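Local structure of ThiJ/pfpI family protein (Bacillus anthracis, 3EFE) at residues A117-G122 / M139-Y144; L124-H129 / E147-L152. The protein is of unestablished function but belongs to the DJ-1/PfpI (ThiJ/PfpI) family of the glutaminase I clan. All blocks are in the same frame, centred on the assembly; numbering follows the deposited sequence.

Contact 1 of 2, residues A117-G122 / M139-Y144; sequences ALANMG and MVCPNY
The methyl of Ala119 carries the apolar part of this contact, meeting SG of Cys141 at 4.0 Å and, obliquely, the ring of Tyr144, with Ala119 CB 3.7 Å from Tyr144 CD1. Tyr144 CG stands anti to its backbone N (chi1 169°), 4.2 Å from Ala119 CB. The tyrosine also packs against Leu134 and Thr137 of helix 134-140, and Thr137 touches Ala119. Backbone packing is close as well: Ala119 O lies 3.6 Å from Tyr144 CA, and the chains come nearest at Asn120 and Cys141, whose CA atoms are 4.8 Å apart. On the outer side Asn120 lies against Cys141 and Pro142, its CB 4.0 Å from Cys141 CB, and its side chain crosses that of Asn143 at about a right angle; the modelled amide positions there are doubtful. Hydrogen bonding that is clear stays within each segment. Tyr144 N bonds to Cys141 O (3.2 Å) in a type I turn, and Met121 N to Leu118 O. Gly122, at positive phi (95°), ends helix 113-119 in a Schellman motif. Two helix C-termini, each running into a type I turn, thus pack together beside the α/β core of a DJ-1/PfpI fold.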
loop_
_atom_site.group_PDB
_atom_site.type_symbol
_atom_site.label_atom_id
_atom_site.label_comp_id
_atom_site.label_asym_id
_atom_site.label_seq_id
_atom_site.Cartn_x
_atom_site.Cartn_y
_atom_site.Cartn_z
ATOM N N ALA D 117 -2.062 1.340 20.384
ATOM C CA ALA D 117 -1.627 0.154 21.196
ATOM C C ALA D 117 -0.461 0.504 22.142
ATOM O O ALA D 117 -0.468 0.161 23.347
ATOM C CB ALA D 117 -1.242 -0.975 20.333
ATOM N N LEU D 118 0.508 1.217 21.587
ATOM C CA LEU D 118 1.695 1.626 22.272
ATOM C C LEU D 118 1.417 2.694 23.307
ATOM O O LEU D 118 1.965 2.663 24.402
ATOM C CB LEU D 118 2.720 2.196 21.265
ATOM C CG LEU D 118 3.797 1.306 20.632
ATOM C CD1 LEU D 118 3.316 -0.051 20.268
ATOM C CD2 LEU D 118 4.346 1.981 19.419
ATOM N N ALA D 119 0.658 3.706 22.919
ATOM C CA ALA D 119 0.207 4.737 23.862
ATOM C C ALA D 119 -0.436 4.117 25.113
ATOM O O ALA D 119 -0.124 4.488 26.245
ATOM C CB ALA D 119 -0.759 5.684 23.175
ATOM N N ASN D 120 -1.293 3.129 24.934
ATOM C CA ASN D 120 -1.869 2.471 26.105
ATOM C C ASN D 120 -0.985 1.542 26.943
ATOM O O ASN D 120 -1.442 1.023 27.963
ATOM C CB ASN D 120 -3.134 1.714 25.737
ATOM C CG ASN D 120 -4.141 1.629 26.942
ATOM O OD1 ASN D 120 -4.739 0.585 27.191
ATOM N ND2 ASN D 120 -4.332 2.747 27.639
ATOM N N MET D 121 0.261 1.321 26.549
ATOM C CA MET D 121 1.177 0.454 27.337
ATOM C C MET D 121 2.205 1.300 28.113
ATOM O O MET D 121 3.043 0.776 28.873
ATOM C CB MET D 121 1.845 -0.586 26.439
ATOM C CG MET D 121 0.892 -1.539 25.883
ATOM S SD MET D 121 0.660 -2.987 26.889
ATOM C CE MET D 121 -0.995 -3.273 26.371
ATOM N N GLY D 122 2.072 2.612 27.962
ATOM C CA GLY D 122 2.928 3.583 28.623
ATOM C C GLY D 122 4.079 4.039 27.774
ATOM O O GLY D 122 4.847 4.975 28.168
ATOM N N MET D 139 -9.001 9.480 24.854
ATOM C CA MET D 139 -10.230 8.775 25.234
ATOM C C MET D 139 -9.984 7.311 25.267
ATOM O O MET D 139 -10.482 6.606 26.139
ATOM C CB MET D 139 -11.361 9.007 24.256
ATOM C CG MET D 139 -12.637 8.009 24.496
ATOM S SD MET D 139 -13.795 8.329 23.219
ATOM C CE MET D 139 -13.107 7.634 21.821
ATOM N N VAL D 140 -9.210 6.789 24.282
ATOM C CA VAL D 140 -9.187 5.346 23.996
ATOM C C VAL D 140 -8.046 4.630 24.757
ATOM O O VAL D 140 -8.067 3.403 24.844
ATOM C CB VAL D 140 -9.246 5.185 22.425
ATOM C CG1 VAL D 140 -9.118 3.834 21.969
ATOM C CG2 VAL D 140 -10.476 5.855 21.922
ATOM N N CYS D 141 -7.152 5.463 25.335
ATOM C CA CYS D 141 -5.968 4.989 26.067
ATOM C C CYS D 141 -5.867 5.559 27.514
ATOM O O CYS D 141 -5.159 6.565 27.762
ATOM C CB CYS D 141 -4.690 5.372 25.321
ATOM S SG CYS D 141 -4.666 4.833 23.619
ATOM N N PRO D 142 -6.556 4.901 28.478
ATOM C CA PRO D 142 -6.505 5.228 29.911
ATOM C C PRO D 142 -5.087 5.403 30.528
ATOM O O PRO D 142 -4.889 6.336 31.331
ATOM C CB PRO D 142 -7.188 4.030 30.595
ATOM C CG PRO D 142 -7.606 3.075 29.526
ATOM C CD PRO D 142 -7.492 3.799 28.203
ATOM N N ASN D 143 -4.153 4.488 30.206
ATOM C CA ASN D 143 -2.809 4.533 30.788
ATOM C C ASN D 143 -1.773 5.354 29.971
ATOM O O ASN D 143 -0.561 5.176 30.145
ATOM C CB ASN D 143 -2.234 3.155 31.323
ATOM C CG ASN D 143 -2.900 1.892 30.734
ATOM O OD1 ASN D 143 -3.340 1.869 29.583
ATOM N ND2 ASN D 143 -2.892 0.796 31.516
ATOM N N TYR D 144 -2.282 6.274 29.133
ATOM C CA TYR D 144 -1.469 7.171 28.308
ATOM C C TYR D 144 -1.213 8.460 29.039
ATOM O O TYR D 144 -2.130 9.131 29.442
ATOM C CB TYR D 144 -2.158 7.430 26.958
ATOM C CG TYR D 144 -1.578 8.527 26.118
ATOM C CD1 TYR D 144 -0.317 8.431 25.569
ATOM C CD2 TYR D 144 -2.314 9.652 25.817
ATOM C CE1 TYR D 144 0.207 9.481 24.794
ATOM C CE2 TYR D 144 -1.778 10.703 25.015
ATOM C CZ TYR D 144 -0.551 10.590 24.505
ATOM O OH TYR D 144 -0.073 11.623 23.702
#

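Contact 2 of 2, residues L124-H129 / E147-L152; sequences LDTRKH and EKFYEL
His129 and Tyr150 form a single parallel β bridge, in which both backbone polar groups of His129 are satisfied across the contact. Its N-H bonds to Phe149 O (3.3 Å), approaching from above the carbonyl plane, 44° out of it. Its carbonyl accepts Glu151 N (2.8 Å), a straighter bond (165° at the hydrogen) that also lies nearly in line with the C=O. CA-H groups of Lys128 and Tyr150 point at Phe149 O and His129 O respectively, so each of these oxygens has a second, weaker contact. The neighbouring backbone groups find partners beyond the bridge: Lys128 N bonds to Asp158 OD2, and Glu151 O to Thr130 OG1. Beside the bridge, Lys128 NZ donates to the syn lone pair of Glu151 OE2 (3.0 Å), completing a salt bridge; the lysine chain bends at chi2, chi3 and chi4 to curl round that oxygen. The imidazole of His129, its CG held between backbone N and carbonyl carbon (chi1 59°), has Leu124 CB over one face and Tyr150 CA over the opposite one, both displaced toward the rim; Tyr150 CA lies 4.0 Å from the ring centroid in a CH-pi contact. NE2 of the same ring bonds to Gly146 O. Phe149 lies flat against the backbone of the other segment, with Thr126 CA over the centre of its face (3.8 Å from the centroid) and Asp125 O 3.2 Å from Phe149 CD2. Asp125 itself turns its OD1 to Lys145 N, and Tyr150 OH bonds to Ser131 OG. An isolated parallel bridge between two loops, flanked by side-chain bonds to nearby backbone, here lies next to strand 155-158, outermost in this chain's central sheet in a DJ-1/PfpI family protein.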
loop_
_atom_site.group_PDB
_atom_site.type_symbol
_atom_site.label_atom_id
_atom_site.label_comp_id
_atom_site.label_asym_id
_atom_site.label_seq_id
_atom_site.Cartn_x
_atom_site.Cartn_y
_atom_site.Cartn_z
ATOM N N LEU D 124 4.697 5.661 24.981
ATOM C CA LEU D 124 4.794 7.027 24.388
ATOM C C LEU D 124 4.778 8.174 25.466
ATOM O O LEU D 124 4.634 9.392 25.190
ATOM C CB LEU D 124 3.632 7.229 23.387
ATOM C CG LEU D 124 3.332 6.193 22.278
ATOM C CD1 LEU D 124 2.254 6.724 21.368
ATOM C CD2 LEU D 124 4.558 5.790 21.410
ATOM N N ASP D 125 4.862 7.755 26.722
ATOM C CA ASP D 125 4.737 8.679 27.843
ATOM C C ASP D 125 5.881 9.613 27.862
ATOM O O ASP D 125 5.681 10.731 28.290
ATOM C CB ASP D 125 4.666 7.942 29.189
ATOM C CG ASP D 125 3.293 7.388 29.468
ATOM O OD1 ASP D 125 2.433 7.552 28.584
ATOM O OD2 ASP D 125 3.065 6.786 30.545
ATOM N N THR D 126 7.068 9.181 27.382
ATOM C CA THR D 126 8.240 10.058 27.389
ATOM C C THR D 126 9.026 10.018 26.069
ATOM O O THR D 126 10.228 10.341 26.037
ATOM C CB THR D 126 9.146 9.809 28.638
ATOM O OG1 THR D 126 9.199 8.402 28.936
ATOM C CG2 THR D 126 8.586 10.580 29.902
ATOM N N ARG D 127 8.339 9.662 24.974
ATOM C CA ARG D 127 8.935 9.792 23.627
ATOM C C ARG D 127 8.104 10.741 22.754
ATOM O O ARG D 127 6.881 10.769 22.896
ATOM C CB ARG D 127 9.020 8.422 22.986
ATOM C CG ARG D 127 9.765 7.443 23.793
ATOM C CD ARG D 127 9.641 6.083 23.210
ATOM N NE ARG D 127 10.916 5.379 23.281
ATOM C CZ ARG D 127 11.160 4.331 24.068
ATOM N NH1 ARG D 127 12.408 3.821 24.047
ATOM N NH2 ARG D 127 10.187 3.791 24.855
ATOM N N LYS D 128 8.748 11.520 21.879
ATOM C CA LYS D 128 8.001 12.308 20.895
ATOM C C LYS D 128 7.224 11.324 20.005
ATOM O O LYS D 128 7.694 10.238 19.662
ATOM C CB LYS D 128 8.892 13.174 20.003
ATOM C CG LYS D 128 9.873 14.168 20.714
ATOM C CD LYS D 128 11.343 14.295 20.068
ATOM C CE LYS D 128 11.482 14.178 18.495
ATOM N NZ LYS D 128 10.640 15.145 17.681
ATOM N N HIS D 129 5.999 11.688 19.659
ATOM C CA HIS D 129 5.152 10.796 18.896
ATOM C C HIS D 129 3.994 11.566 18.317
ATOM O O HIS D 129 3.673 12.687 18.741
ATOM C CB HIS D 129 4.636 9.695 19.773
ATOM C CG HIS D 129 3.839 10.193 20.938
ATOM N ND1 HIS D 129 2.467 10.351 20.891
ATOM C CD2 HIS D 129 4.227 10.603 22.166
ATOM C CE1 HIS D 129 2.054 10.812 22.055
ATOM N NE2 HIS D 129 3.099 10.975 22.844
ATOM N N GLU D 147 0.809 13.180 26.631
ATOM C CA GLU D 147 0.267 14.318 25.878
ATOM C C GLU D 147 1.227 15.452 25.596
ATOM O O GLU D 147 1.097 16.171 24.598
ATOM C CB GLU D 147 -0.939 14.911 26.598
ATOM C CG GLU D 147 -1.681 15.877 25.678
ATOM C CD GLU D 147 -2.888 16.580 26.268
ATOM O OE1 GLU D 147 -3.088 17.752 25.828
ATOM O OE2 GLU D 147 -3.616 15.971 27.107
ATOM N N LYS D 148 2.169 15.651 26.507
ATOM C CA LYS D 148 3.160 16.725 26.426
ATOM C C LYS D 148 4.089 16.509 25.191
ATOM O O LYS D 148 4.445 17.478 24.482
ATOM C CB LYS D 148 3.932 16.753 27.788
ATOM C CG LYS D 148 5.105 17.662 27.923
ATOM C CD LYS D 148 4.665 19.062 28.271
ATOM C CE LYS D 148 5.896 20.040 28.290
ATOM N NZ LYS D 148 6.723 20.018 29.555
ATOM N N PHE D 149 4.437 15.227 24.972
ATOM C CA PHE D 149 5.327 14.703 23.923
ATOM C C PHE D 149 4.748 14.537 22.522
ATOM O O PHE D 149 5.498 14.318 21.547
ATOM C CB PHE D 149 5.890 13.360 24.384
ATOM C CG PHE D 149 6.834 13.510 25.535
ATOM C CD1 PHE D 149 8.200 13.774 25.302
ATOM C CD2 PHE D 149 6.357 13.489 26.862
ATOM C CE1 PHE D 149 9.079 13.980 26.379
ATOM C CE2 PHE D 149 7.226 13.687 27.938
ATOM C CZ PHE D 149 8.593 13.928 27.694
ATOM N N TYR D 150 3.438 14.682 22.439
ATOM C CA TYR D 150 2.681 14.580 21.250
ATOM C C TYR D 150 2.865 15.743 20.299
ATOM O O TYR D 150 2.678 16.882 20.679
ATOM C CB TYR D 150 1.170 14.459 21.604
ATOM C CG TYR D 150 0.282 14.111 20.420
ATOM C CD1 TYR D 150 -0.152 12.814 20.225
ATOM C CD2 TYR D 150 -0.105 15.092 19.481
ATOM C CE1 TYR D 150 -0.952 12.465 19.130
ATOM C CE2 TYR D 150 -0.877 14.767 18.404
ATOM C CZ TYR D 150 -1.300 13.436 18.234
ATOM O OH TYR D 150 -2.072 13.100 17.169
ATOM N N GLU D 151 3.104 15.407 19.029
ATOM C CA GLU D 151 3.258 16.354 17.930
ATOM C C GLU D 151 2.264 16.114 16.813
ATOM O O GLU D 151 1.619 15.096 16.787
ATOM C CB GLU D 151 4.669 16.230 17.344
ATOM C CG GLU D 151 5.701 16.793 18.208
ATOM C CD GLU D 151 7.079 16.438 17.725
ATOM O OE1 GLU D 151 7.269 16.311 16.477
ATOM O OE2 GLU D 151 7.982 16.296 18.592
ATOM N N LEU D 152 2.166 17.056 15.876
ATOM C CA LEU D 152 1.155 17.006 14.777
ATOM C C LEU D 152 1.599 16.084 13.661
ATOM O O LEU D 152 0.769 15.538 12.966
ATOM C CB LEU D 152 0.871 18.405 14.185
ATOM C CG LEU D 152 -0.460 19.105 14.549
ATOM C CD1 LEU D 152 -0.863 18.997 16.063
ATOM C CD2 LEU D 152 -0.429 20.583 14.079
#

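Overall arrangement
From the N terminus, the chain runs through strand 107-111 into helix 113-119, whose end enters contact 1 at 117-122; after one intervening residue 124-129 supplies the first half of contact 2. The end of helix 134-140 and the turn after it form 139-144, closing contact 1, and 147-152 closes contact 2 just before strand 155-158. The two loops therefore cross rather than nest, and both contain helix 134-140. The contacts, with centres about 12 Å apart, meet directly: Ala119 CB touches Leu124 CD1 (3.7 Å), and Tyr144 packs against Tyr150. Together they tie helix 113-119 and the excursion carrying helix 134-140 to the 155-158 and 161-164 end of the sheet.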